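Local coordinates for protein 2-dehydropantoate 2-reductase, putative (Enterococcus faecalis, PDB 2EW2) that probably catalyses the NADPH-dependent reduction of ketopantoate to pantoate, a step in the biosynthesis of pantothenate, at residues L18-H23 and V56-P61; A41-G46 and L60-P65; P36-A41 and A135-P140. All coordinates share one frame; numbering follows the deposited sequence. Where two conformers were deposited one is given.

Contact 1 (L18-H23 and V56-P61)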
ATOM      1  N   LEU B  18     -14.979 -26.343 -27.397  1.00 24.03           N
ATOM      2  CA  LEU B  18     -14.812 -25.559 -28.615  1.00 24.93           C
ATOM      3  C   LEU B  18     -14.233 -26.429 -29.733  1.00 24.78           C
ATOM      4  O   LEU B  18     -14.683 -26.357 -30.876  1.00 25.09           O
ATOM      5  CB  LEU B  18     -13.931 -24.316 -28.370  1.00 25.23           C
ATOM      6  CG  LEU B  18     -14.345 -23.312 -27.277  1.00 27.68           C
ATOM      7  CD1 LEU B  18     -13.772 -21.921 -27.534  1.00 29.11           C
ATOM      8  CD2 LEU B  18     -15.838 -23.231 -27.063  1.00 28.40           C
ATOM      9  N   GLY B  19     -13.253 -27.259 -29.401  1.00 24.45           N
ATOM     10  CA  GLY B  19     -12.640 -28.144 -30.385  1.00 25.40           C
ATOM     11  C   GLY B  19     -13.611 -29.101 -31.066  1.00 25.86           C
ATOM     12  O   GLY B  19     -13.653 -29.188 -32.298  1.00 26.14           O
ATOM     13  N   ILE B  20     -14.363 -29.840 -30.259  1.00 25.95           N
ATOM     14  CA  ILE B  20     -15.382 -30.767 -30.756  1.00 26.73           C
ATOM     15  C   ILE B  20     -16.413 -30.082 -31.661  1.00 26.37           C
ATOM     16  O   ILE B  20     -16.700 -30.565 -32.753  1.00 25.98           O
ATOM     17  CB  ILE B  20     -16.129 -31.477 -29.591  1.00 26.63           C
ATOM     18  CG1 ILE B  20     -15.197 -32.489 -28.922  1.00 28.30           C
ATOM     19  CG2 ILE B  20     -17.380 -32.214 -30.130  1.00 28.10           C
ATOM     20  CD1 ILE B  20     -15.672 -33.016 -27.574  1.00 27.44           C
HETATM   21  N   MSE B  21     -16.968 -28.975 -31.176  1.00 25.97           N
HETATM   22  CA  MSE B  21     -18.031 -28.259 -31.859  1.00 27.04           C
HETATM   23  C   MSE B  21     -17.549 -27.631 -33.169  1.00 25.96           C
HETATM   24  O   MSE B  21     -18.251 -27.683 -34.174  1.00 25.36           O
HETATM   25  CB  MSE B  21     -18.645 -27.216 -30.923  1.00 26.42           C
HETATM   26  CG  MSE B  21     -19.318 -27.828 -29.686  1.00 26.44           C
HETATM   27 SE   MSE B  21     -20.220 -26.489 -28.566  0.85 32.89          SE
HETATM   28  CE  MSE B  21     -21.694 -26.048 -29.721  1.00 27.08           C
ATOM     29  N   LEU B  22     -16.345 -27.053 -33.157  1.00 25.48           N
ATOM     30  CA  LEU B  22     -15.747 -26.514 -34.382  1.00 24.71           C
ATOM     31  C   LEU B  22     -15.376 -27.620 -35.379  1.00 25.32           C
ATOM     32  O   LEU B  22     -15.409 -27.407 -36.592  1.00 25.05           O
ATOM     33  CB  LEU B  22     -14.530 -25.640 -34.051  1.00 23.85           C
ATOM     34  CG  LEU B  22     -14.855 -24.282 -33.417  1.00 22.69           C
ATOM     35  CD1 LEU B  22     -13.600 -23.676 -32.765  1.00 19.90           C
ATOM     36  CD2 LEU B  22     -15.478 -23.318 -34.453  1.00 19.79           C
ATOM     37  N   HIS B  23     -15.027 -28.792 -34.855  1.00 26.32           N
ATOM     38  CA  HIS B  23     -14.754 -29.965 -35.670  1.00 27.96           C
ATOM     39  C   HIS B  23     -16.048 -30.441 -36.337  1.00 28.59           C
ATOM     40  O   HIS B  23     -16.062 -30.765 -37.527  1.00 28.72           O
ATOM     41  CB  HIS B  23     -14.122 -31.078 -34.824  1.00 28.16           C
ATOM     42  CG  HIS B  23     -13.963 -32.381 -35.555  1.00 30.31           C
ATOM     43  ND1 HIS B  23     -12.994 -32.584 -36.517  1.00 30.96           N
ATOM     44  CD2 HIS B  23     -14.641 -33.550 -35.451  1.00 30.98           C
ATOM     45  CE1 HIS B  23     -13.085 -33.821 -36.975  1.00 32.43           C
ATOM     46  NE2 HIS B  23     -14.079 -34.424 -36.348  1.00 32.20           N
ATOM     47  N   VAL B  56     -20.002 -38.462 -28.113  1.00 39.31           N
ATOM     48  CA  VAL B  56     -19.416 -37.940 -29.332  1.00 38.38           C
ATOM     49  C   VAL B  56     -17.911 -38.176 -29.228  1.00 37.62           C
ATOM     50  O   VAL B  56     -17.308 -37.907 -28.180  1.00 37.66           O
ATOM     51  CB  VAL B  56     -19.713 -36.428 -29.468  1.00 38.29           C
ATOM     52  CG1 VAL B  56     -18.853 -35.779 -30.548  1.00 38.32           C
ATOM     53  CG2 VAL B  56     -21.192 -36.205 -29.761  1.00 39.26           C
ATOM     54  N   VAL B  57     -17.314 -38.708 -30.295  1.00 36.41           N
ATOM     55  CA  VAL B  57     -15.859 -38.910 -30.349  1.00 35.37           C
ATOM     56  C   VAL B  57     -15.298 -38.087 -31.508  1.00 35.01           C
ATOM     57  O   VAL B  57     -15.873 -38.066 -32.594  1.00 34.94           O
ATOM     58  CB  VAL B  57     -15.469 -40.408 -30.488  1.00 35.52           C
ATOM     59  CG1 VAL B  57     -13.963 -40.585 -30.508  1.00 35.30           C
ATOM     60  CG2 VAL B  57     -16.083 -41.256 -29.354  1.00 35.24           C
ATOM     61  N   ALA B  58     -14.191 -37.387 -31.270  1.00 34.31           N
ATOM     62  CA  ALA B  58     -13.569 -36.563 -32.304  1.00 33.52           C
ATOM     63  C   ALA B  58     -12.103 -36.927 -32.369  1.00 33.09           C
ATOM     64  O   ALA B  58     -11.378 -36.762 -31.393  1.00 33.20           O
ATOM     65  CB  ALA B  58     -13.749 -35.082 -31.998  1.00 33.48           C
ATOM     66  N   ASN B  59     -11.671 -37.458 -33.505  1.00 32.91           N
ATOM     67  CA  ASN B  59     -10.276 -37.829 -33.654  1.00 32.88           C
ATOM     68  C   ASN B  59      -9.476 -36.611 -34.088  1.00 31.71           C
ATOM     69  O   ASN B  59      -9.324 -36.343 -35.268  1.00 32.03           O
ATOM     70  CB  ASN B  59     -10.113 -38.994 -34.628  1.00 33.69           C
ATOM     71  CG  ASN B  59     -10.924 -40.203 -34.219  1.00 36.96           C
ATOM     72  OD1 ASN B  59     -10.424 -41.094 -33.521  1.00 41.08           O
ATOM     73  ND2 ASN B  59     -12.196 -40.235 -34.627  1.00 40.04           N
ATOM     74  N   LEU B  60      -9.000 -35.853 -33.111  1.00 30.20           N
ATOM     75  CA  LEU B  60      -8.328 -34.594 -33.391  1.00 28.13           C
ATOM     76  C   LEU B  60      -6.852 -34.772 -33.153  1.00 26.86           C
ATOM     77  O   LEU B  60      -6.457 -35.499 -32.233  1.00 27.08           O
ATOM     78  CB  LEU B  60      -8.886 -33.458 -32.514  1.00 27.90           C
ATOM     79  CG  LEU B  60     -10.358 -33.076 -32.754  1.00 28.27           C
ATOM     80  CD1 LEU B  60     -10.871 -32.022 -31.772  1.00 28.28           C
ATOM     81  CD2 LEU B  60     -10.598 -32.620 -34.195  1.00 28.22           C
ATOM     82  N   PRO B  61      -6.026 -34.117 -33.984  1.00 25.48           N
ATOM     83  CA  PRO B  61      -4.600 -34.071 -33.705  1.00 25.24           C
ATOM     84  C   PRO B  61      -4.340 -33.279 -32.431  1.00 24.78           C
ATOM     85  O   PRO B  61      -5.049 -32.319 -32.137  1.00 25.49           O
ATOM     86  CB  PRO B  61      -3.999 -33.377 -34.936  1.00 24.44           C
ATOM     87  CG  PRO B  61      -5.113 -32.772 -35.661  1.00 24.63           C
ATOM     88  CD  PRO B  61      -6.393 -33.412 -35.228  1.00 25.29           C
TER
HETATM   89  O   HOH W   1     -13.583 -37.577 -35.920  1.00 43.83           O
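The side chains of H23 and L60 lie alongside one another, pointing opposite ways, where helix 13-24 meets the chain leaving strand 54-58. The CB of H23 points toward 56-61, and CG stands anti to the backbone N (chi1 173°); the ring then meets two apolar groups obliquely. L60 CD2 lies 3.3 Å from H23 ND1 and also touches CG, while H23 CD2 is 3.9 Å from the methyl of A58. The far nitrogen is held through water: H23 NE2 is 3.2 Å from a water molecule that accepts the backbone N-H of N59, so the ring is linked through that water to the residue just after the strand. The two methyls of L60 divide the work, since CD1 turns instead to the helix backbone and lies 4.0 Å from G19 O. With a glycine at position 19, the leucine branch packs directly on main-chain atoms. One turn back from H23, I20 CG2, anti to its backbone N, comes 3.9 Å from V56 CG1, and I20 CG1 lies 4.3 Å from A58 CB. The axes of helix and strand run nearly perpendicular, at 86°. A helix following the first strand, with glycines in and just after the intervening turn that are consistent with a GxGxxG motif, is characteristic of the NADP-binding Rossmann fold, and this contact joins that helix to the smaller sheet beside it.

Contact 2 (A41-G46 and L60-P65)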
ATOM      1  N   ALA B  41      -4.478 -40.164 -24.078  1.00 29.66           N
ATOM      2  CA  ALA B  41      -5.853 -40.645 -24.194  1.00 29.13           C
ATOM      3  C   ALA B  41      -6.469 -40.212 -25.521  1.00 28.81           C
ATOM      4  O   ALA B  41      -7.085 -41.017 -26.228  1.00 28.95           O
ATOM      5  CB  ALA B  41      -6.704 -40.136 -23.017  1.00 29.06           C
ATOM      6  N   ILE B  42      -6.280 -38.940 -25.870  1.00 27.98           N
ATOM      7  CA  ILE B  42      -6.828 -38.411 -27.125  1.00 27.75           C
ATOM      8  C   ILE B  42      -6.205 -39.098 -28.363  1.00 28.31           C
ATOM      9  O   ILE B  42      -6.915 -39.412 -29.306  1.00 28.42           O
ATOM     10  CB  ILE B  42      -6.745 -36.849 -27.192  1.00 27.04           C
ATOM     11  CG1 ILE B  42      -7.695 -36.245 -26.154  1.00 26.05           C
ATOM     12  CG2 ILE B  42      -7.082 -36.347 -28.589  1.00 26.47           C
ATOM     13  CD1 ILE B  42      -7.511 -34.768 -25.908  1.00 27.21           C
ATOM     14  N   ARG B  43      -4.900 -39.350 -28.333  1.00 29.59           N
ATOM     15  CA  ARG B  43      -4.210 -40.058 -29.420  1.00 31.34           C
ATOM     16  C   ARG B  43      -4.649 -41.513 -29.586  1.00 32.40           C
ATOM     17  O   ARG B  43      -4.720 -42.010 -30.713  1.00 33.31           O
ATOM     18  CB  ARG B  43      -2.688 -39.986 -29.246  1.00 31.15           C
ATOM     19  CG  ARG B  43      -2.136 -38.657 -29.710  1.00 31.33           C
ATOM     20  CD  ARG B  43      -0.649 -38.557 -29.546  1.00 31.95           C
ATOM     21  NE  ARG B  43      -0.194 -37.234 -29.943  1.00 30.67           N
ATOM     22  CZ  ARG B  43       0.989 -36.725 -29.625  1.00 31.46           C
ATOM     23  NH1 ARG B  43       1.851 -37.438 -28.907  1.00 30.67           N
ATOM     24  NH2 ARG B  43       1.311 -35.497 -30.019  1.00 30.11           N
ATOM     25  N   LYS B  44      -4.916 -42.187 -28.469  0.50 32.69           N
ATOM     26  CA  LYS B  44      -5.424 -43.554 -28.491  0.50 33.18           C
ATOM     27  C   LYS B  44      -6.859 -43.588 -28.999  0.50 33.09           C
ATOM     28  O   LYS B  44      -7.146 -44.191 -30.031  0.50 33.15           O
ATOM     29  CB  LYS B  44      -5.381 -44.181 -27.092  0.50 33.20           C
ATOM     30  CG  LYS B  44      -4.003 -44.568 -26.566  0.50 33.67           C
ATOM     31  CD  LYS B  44      -4.113 -44.973 -25.093  0.50 33.83           C
ATOM     32  CE  LYS B  44      -2.883 -44.594 -24.274  0.50 34.34           C
ATOM     33  NZ  LYS B  44      -3.224 -44.444 -22.818  0.50 33.58           N
ATOM     34  N   ASN B  45      -7.745 -42.914 -28.274  1.00 33.28           N
ATOM     35  CA  ASN B  45      -9.190 -43.068 -28.448  1.00 33.11           C
ATOM     36  C   ASN B  45      -9.933 -41.878 -29.043  1.00 32.83           C
ATOM     37  O   ASN B  45     -11.158 -41.898 -29.119  1.00 32.76           O
ATOM     38  CB  ASN B  45      -9.834 -43.384 -27.093  1.00 34.04           C
ATOM     39  CG  ASN B  45      -9.229 -44.599 -26.421  1.00 36.27           C
ATOM     40  OD1 ASN B  45      -9.147 -45.680 -27.010  1.00 38.86           O
ATOM     41  ND2 ASN B  45      -8.797 -44.426 -25.172  1.00 38.29           N
ATOM     42  N   GLY B  46      -9.211 -40.839 -29.453  1.00 32.10           N
ATOM     43  CA  GLY B  46      -9.860 -39.593 -29.867  1.00 31.22           C
ATOM     44  C   GLY B  46     -10.314 -38.854 -28.615  1.00 30.56           C
ATOM     45  O   GLY B  46     -10.203 -39.384 -27.502  1.00 30.49           O
ATOM     46  N   LEU B  60      -9.000 -35.853 -33.111  1.00 30.20           N
ATOM     47  CA  LEU B  60      -8.328 -34.594 -33.391  1.00 28.13           C
ATOM     48  C   LEU B  60      -6.852 -34.772 -33.153  1.00 26.86           C
ATOM     49  O   LEU B  60      -6.457 -35.499 -32.233  1.00 27.08           O
ATOM     50  CB  LEU B  60      -8.886 -33.458 -32.514  1.00 27.90           C
ATOM     51  CG  LEU B  60     -10.358 -33.076 -32.754  1.00 28.27           C
ATOM     52  CD1 LEU B  60     -10.871 -32.022 -31.772  1.00 28.28           C
ATOM     53  CD2 LEU B  60     -10.598 -32.620 -34.195  1.00 28.22           C
ATOM     54  N   PRO B  61      -6.026 -34.117 -33.984  1.00 25.48           N
ATOM     55  CA  PRO B  61      -4.600 -34.071 -33.705  1.00 25.24           C
ATOM     56  C   PRO B  61      -4.340 -33.279 -32.431  1.00 24.78           C
ATOM     57  O   PRO B  61      -5.049 -32.319 -32.137  1.00 25.49           O
ATOM     58  CB  PRO B  61      -3.999 -33.377 -34.936  1.00 24.44           C
ATOM     59  CG  PRO B  61      -5.113 -32.772 -35.661  1.00 24.63           C
ATOM     60  CD  PRO B  61      -6.393 -33.412 -35.228  1.00 25.29           C
ATOM     61  N   ILE B  62      -3.362 -33.720 -31.655  1.00 24.97           N
ATOM     62  CA  ILE B  62      -3.018 -33.053 -30.397  1.00 24.44           C
ATOM     63  C   ILE B  62      -1.513 -33.096 -30.194  1.00 25.37           C
ATOM     64  O   ILE B  62      -0.856 -34.107 -30.476  1.00 25.44           O
ATOM     65  CB  ILE B  62      -3.812 -33.634 -29.176  1.00 24.49           C
ATOM     66  CG1 ILE B  62      -3.534 -32.829 -27.898  1.00 23.90           C
ATOM     67  CG2 ILE B  62      -3.522 -35.130 -28.971  1.00 23.07           C
ATOM     68  CD1 ILE B  62      -4.559 -33.056 -26.760  1.00 23.78           C
ATOM     69  N   PHE B  63      -0.960 -31.979 -29.742  1.00 25.67           N
ATOM     70  CA  PHE B  63       0.471 -31.867 -29.541  1.00 26.37           C
ATOM     71  C   PHE B  63       0.744 -31.193 -28.209  1.00 26.86           C
ATOM     72  O   PHE B  63      -0.073 -30.420 -27.738  1.00 26.60           O
ATOM     73  CB  PHE B  63       1.080 -31.021 -30.674  1.00 27.16           C
ATOM     74  CG  PHE B  63       0.819 -31.571 -32.064  1.00 26.55           C
ATOM     75  CD1 PHE B  63      -0.208 -31.076 -32.832  1.00 26.41           C
ATOM     76  CD2 PHE B  63       1.620 -32.588 -32.586  1.00 27.77           C
ATOM     77  CE1 PHE B  63      -0.454 -31.562 -34.128  1.00 26.96           C
ATOM     78  CE2 PHE B  63       1.382 -33.101 -33.873  1.00 27.82           C
ATOM     79  CZ  PHE B  63       0.337 -32.584 -34.645  1.00 27.83           C
ATOM     80  N   SER B  64       1.879 -31.498 -27.592  1.00 27.82           N
ATOM     81  CA  SER B  64       2.350 -30.702 -26.467  1.00 28.65           C
ATOM     82  C   SER B  64       3.052 -29.477 -27.046  1.00 28.78           C
ATOM     83  O   SER B  64       3.501 -29.511 -28.198  1.00 28.48           O
ATOM     84  CB  SER B  64       3.293 -31.505 -25.565  1.00 28.87           C
ATOM     85  OG  SER B  64       4.553 -31.706 -26.186  1.00 31.76           O
ATOM     86  N   PRO B  65       3.127 -28.374 -26.274  1.00 29.17           N
ATOM     87  CA  PRO B  65       3.806 -27.186 -26.796  1.00 29.58           C
ATOM     88  C   PRO B  65       5.259 -27.451 -27.244  1.00 30.39           C
ATOM     89  O   PRO B  65       5.689 -26.930 -28.273  1.00 30.10           O
ATOM     90  CB  PRO B  65       3.760 -26.212 -25.610  1.00 29.43           C
ATOM     91  CG  PRO B  65       2.578 -26.656 -24.817  1.00 29.64           C
ATOM     92  CD  PRO B  65       2.593 -28.144 -24.917  1.00 29.20           C
TER
HETATM   93  O   HOH W   2      -7.266 -38.187 -31.674  1.00 46.29           O
HETATM   94  O   HOH W   3      -1.891 -36.312 -32.555  1.00 30.30           O
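R43 reaches across from helix 36-45 to the backbone of I62, and its side chain meets strand 62-63 step by step. From CB the chain turns to place CG anti to the carbonyl carbon (chi1 -80°), where CG lies 3.9 Å from I62 CG2. It then runs extended to NE, which gives a weak hydrogen bond to I62 O and a second bond to a water that also accepts the N-H of I62. At the tip, NH2 donates to I62 O at 2.6 Å, with an N-H...O angle of 143°. The donor lies in the carbonyl plane, although the oxygen is tilted 22° from the guanidinium plane. One carbonyl oxygen is thus gripped by two nitrogens of the same group. NH2 also forms a salt bridge with E67, which would balance its charge, and separately lies 3.9 Å from F63 CD2. Beneath this polar layer, the side chains of I42 and I62 cross at about a right angle, their CD1 methyls 3.5 Å apart, and the CG2 methyls meet at 3.8 Å. A second water donates to both I42 O and L60 O, linking the end of the helix to the loop ahead of the strand. A helix laid against a short edge strand that pairs with strand 28-32 is typical of the Rossmann-type α/β domain.

Contact 3 (P36-A41 and A135-P140)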
ATOM      1  N   PRO B  36       0.259 -34.616 -20.251  1.00 29.25           N
ATOM      2  CA  PRO B  36       0.635 -35.832 -20.975  1.00 28.95           C
ATOM      3  C   PRO B  36      -0.459 -36.899 -21.063  1.00 28.54           C
ATOM      4  O   PRO B  36      -0.705 -37.422 -22.153  1.00 27.84           O
ATOM      5  CB  PRO B  36       1.872 -36.322 -20.209  1.00 29.46           C
ATOM      6  CG  PRO B  36       2.469 -35.040 -19.652  1.00 29.53           C
ATOM      7  CD  PRO B  36       1.243 -34.290 -19.200  1.00 29.22           C
ATOM      8  N   ALA B  37      -1.137 -37.185 -19.947  1.00 28.37           N
ATOM      9  CA  ALA B  37      -2.213 -38.196 -19.914  1.00 28.15           C
ATOM     10  C   ALA B  37      -3.358 -37.880 -20.882  1.00 27.92           C
ATOM     11  O   ALA B  37      -3.948 -38.786 -21.505  1.00 27.82           O
ATOM     12  CB  ALA B  37      -2.747 -38.339 -18.494  1.00 28.62           C
ATOM     13  N   HIS B  38      -3.656 -36.590 -20.996  1.00 27.35           N
ATOM     14  CA  HIS B  38      -4.701 -36.051 -21.871  1.00 26.89           C
ATOM     15  C   HIS B  38      -4.294 -36.258 -23.335  1.00 27.01           C
ATOM     16  O   HIS B  38      -5.087 -36.712 -24.156  1.00 26.23           O
ATOM     17  CB  HIS B  38      -4.871 -34.563 -21.532  1.00 26.53           C
ATOM     18  CG  HIS B  38      -6.115 -33.922 -22.073  1.00 26.27           C
ATOM     19  ND1 HIS B  38      -7.380 -34.445 -21.888  1.00 24.96           N
ATOM     20  CD2 HIS B  38      -6.288 -32.755 -22.745  1.00 25.21           C
ATOM     21  CE1 HIS B  38      -8.269 -33.647 -22.454  1.00 25.35           C
ATOM     22  NE2 HIS B  38      -7.635 -32.609 -22.972  1.00 22.86           N
ATOM     23  N   ILE B  39      -3.038 -35.950 -23.650  1.00 27.53           N
ATOM     24  CA  ILE B  39      -2.503 -36.167 -24.995  1.00 28.31           C
ATOM     25  C   ILE B  39      -2.556 -37.657 -25.376  1.00 28.68           C
ATOM     26  O   ILE B  39      -2.975 -38.005 -26.478  1.00 28.34           O
ATOM     27  CB  ILE B  39      -1.051 -35.629 -25.117  1.00 28.25           C
ATOM     28  CG1 ILE B  39      -1.029 -34.111 -24.914  1.00 28.25           C
ATOM     29  CG2 ILE B  39      -0.426 -36.028 -26.461  1.00 28.05           C
ATOM     30  CD1 ILE B  39       0.373 -33.533 -24.810  1.00 28.88           C
ATOM     31  N   GLU B  40      -2.151 -38.520 -24.445  1.00 29.89           N
ATOM     32  CA  GLU B  40      -2.116 -39.975 -24.662  1.00 31.62           C
ATOM     33  C   GLU B  40      -3.501 -40.567 -24.897  1.00 30.62           C
ATOM     34  O   GLU B  40      -3.674 -41.381 -25.807  1.00 31.24           O
ATOM     35  CB  GLU B  40      -1.414 -40.694 -23.497  1.00 31.20           C
ATOM     36  CG  GLU B  40       0.059 -40.299 -23.331  1.00 34.27           C
ATOM     37  CD  GLU B  40       0.691 -40.750 -22.001  1.00 35.75           C
ATOM     38  OE1 GLU B  40       0.086 -41.596 -21.293  1.00 41.36           O
ATOM     39  OE2 GLU B  40       1.812 -40.266 -21.670  1.00 40.40           O
ATOM     40  N   ALA B  41      -4.478 -40.164 -24.078  1.00 29.66           N
ATOM     41  CA  ALA B  41      -5.853 -40.645 -24.194  1.00 29.13           C
ATOM     42  C   ALA B  41      -6.469 -40.212 -25.521  1.00 28.81           C
ATOM     43  O   ALA B  41      -7.085 -41.017 -26.228  1.00 28.95           O
ATOM     44  CB  ALA B  41      -6.704 -40.136 -23.017  1.00 29.06           C
ATOM     45  N   ALA B 135     -18.185 -26.485 -19.266  1.00 24.12           N
ATOM     46  CA  ALA B 135     -17.585 -27.754 -19.668  1.00 24.26           C
ATOM     47  C   ALA B 135     -16.968 -28.437 -18.454  1.00 24.01           C
ATOM     48  O   ALA B 135     -16.425 -27.769 -17.588  1.00 24.01           O
ATOM     49  CB  ALA B 135     -16.526 -27.532 -20.732  1.00 23.82           C
ATOM     50  N   GLY B 136     -17.039 -29.764 -18.399  1.00 23.76           N
ATOM     51  CA  GLY B 136     -16.411 -30.500 -17.290  1.00 24.29           C
ATOM     52  C   GLY B 136     -15.386 -31.486 -17.785  1.00 24.10           C
ATOM     53  O   GLY B 136     -15.519 -32.017 -18.871  1.00 24.24           O
ATOM     54  N   LEU B 137     -14.346 -31.714 -17.000  1.00 24.92           N
ATOM     55  CA  LEU B 137     -13.401 -32.776 -17.286  1.00 25.63           C
ATOM     56  C   LEU B 137     -13.714 -34.030 -16.441  1.00 26.26           C
ATOM     57  O   LEU B 137     -13.662 -33.980 -15.206  1.00 26.29           O
ATOM     58  CB  LEU B 137     -11.968 -32.293 -17.025  1.00 26.02           C
ATOM     59  CG  LEU B 137     -10.896 -33.264 -17.518  1.00 27.72           C
ATOM     60  CD1 LEU B 137     -10.521 -33.005 -18.990  1.00 28.11           C
ATOM     61  CD2 LEU B 137      -9.675 -33.174 -16.619  1.00 30.27           C
ATOM     62  N   GLU B 138     -13.999 -35.152 -17.103  1.00 26.33           N
ATOM     63  CA  GLU B 138     -14.250 -36.416 -16.394  1.00 27.25           C
ATOM     64  C   GLU B 138     -12.978 -37.236 -16.168  1.00 27.19           C
ATOM     65  O   GLU B 138     -12.836 -37.919 -15.143  1.00 26.80           O
ATOM     66  CB  GLU B 138     -15.298 -37.254 -17.120  1.00 27.39           C
ATOM     67  CG  GLU B 138     -16.638 -36.545 -17.332  1.00 30.43           C
ATOM     68  CD  GLU B 138     -17.804 -37.533 -17.486  1.00 34.56           C
ATOM     69  OE1 GLU B 138     -18.335 -37.710 -18.605  1.00 35.08           O
ATOM     70  OE2 GLU B 138     -18.176 -38.150 -16.476  1.00 37.53           O
ATOM     71  N   GLY B 139     -12.066 -37.177 -17.132  1.00 26.92           N
ATOM     72  CA  GLY B 139     -10.785 -37.890 -17.049  1.00 27.11           C
ATOM     73  C   GLY B 139      -9.937 -37.445 -18.221  1.00 27.62           C
ATOM     74  O   GLY B 139     -10.423 -36.687 -19.063  1.00 27.38           O
ATOM     75  N   PRO B 140      -8.662 -37.894 -18.289  1.00 27.99           N
ATOM     76  CA  PRO B 140      -7.856 -37.557 -19.479  1.00 27.84           C
ATOM     77  C   PRO B 140      -8.608 -37.952 -20.748  1.00 27.49           C
ATOM     78  O   PRO B 140      -9.130 -39.064 -20.835  1.00 27.32           O
ATOM     79  CB  PRO B 140      -6.591 -38.406 -19.318  1.00 28.10           C
ATOM     80  CG  PRO B 140      -6.512 -38.729 -17.849  1.00 28.71           C
ATOM     81  CD  PRO B 140      -7.915 -38.702 -17.304  1.00 28.05           C
TER
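L137 is the first residue of 135-140 to meet helix 36-45: its CD1 comes to H38 CE1 at 4.2 Å, a marginal touch. The leucine also lies on W35 and V143. Next, E138 and G139 form a classic beta bulge against strand 142-145, and the chain then arrives at the helix with P140. Here the contact becomes close, the CA atoms of H38 and P140 being only 4.2 Å apart. P140 CB sits 3.5 Å from the carbonyl oxygen of A37, and CG lies 3.8 Å from A37 CB. The proline carbonyl turns to the next turn of the helix, where P140 O is 3.4 Å from the methyl of A41. H38 presents its edge to the proline: CA of P140 lies in the imidazole plane, 4.0 Å from ND1. CG of H38 stands anti to the backbone N (chi1 -165°). Both ring nitrogens are hydrogen-bonded, ND1 to G141 N and NE2 to A11 O. No hydrogen bond joins the two segments directly; the contact is van der Waals, with methyl and ring carbons against each other and against two carbonyl oxygens. The chemistry implies that P140 supplies close van der Waals contact, while the histidine nitrogens, paired just beyond it, fix how the ring is turned. As NE2 faces a carbonyl oxygen and ND1 faces an N-H, the proton would be expected on NE2.

How the contacts relate
From the N terminus, helix 13-24 comes first; contact 1 closes the loop from it to the end of strand 54-58, with strand 28-32, helix 36-45 and strand 47-51 lying between. Contact 2 closes a shorter loop, from the end of helix 36-45 to strand 62-63, and shares L60 and P61 with contact 1; V57 and N59 also touch N45 and G46. Contact 3 is the long return, bringing strand 136-139 back to the start of helix 36-45. It encloses contact 2 and crosses contact 1. Contacts 1 and 3 bring helices of the Rossmann-type domain to the two outer strands of the smaller sheet, while contact 2 ties helix 36-45 to the edge strand of the large one.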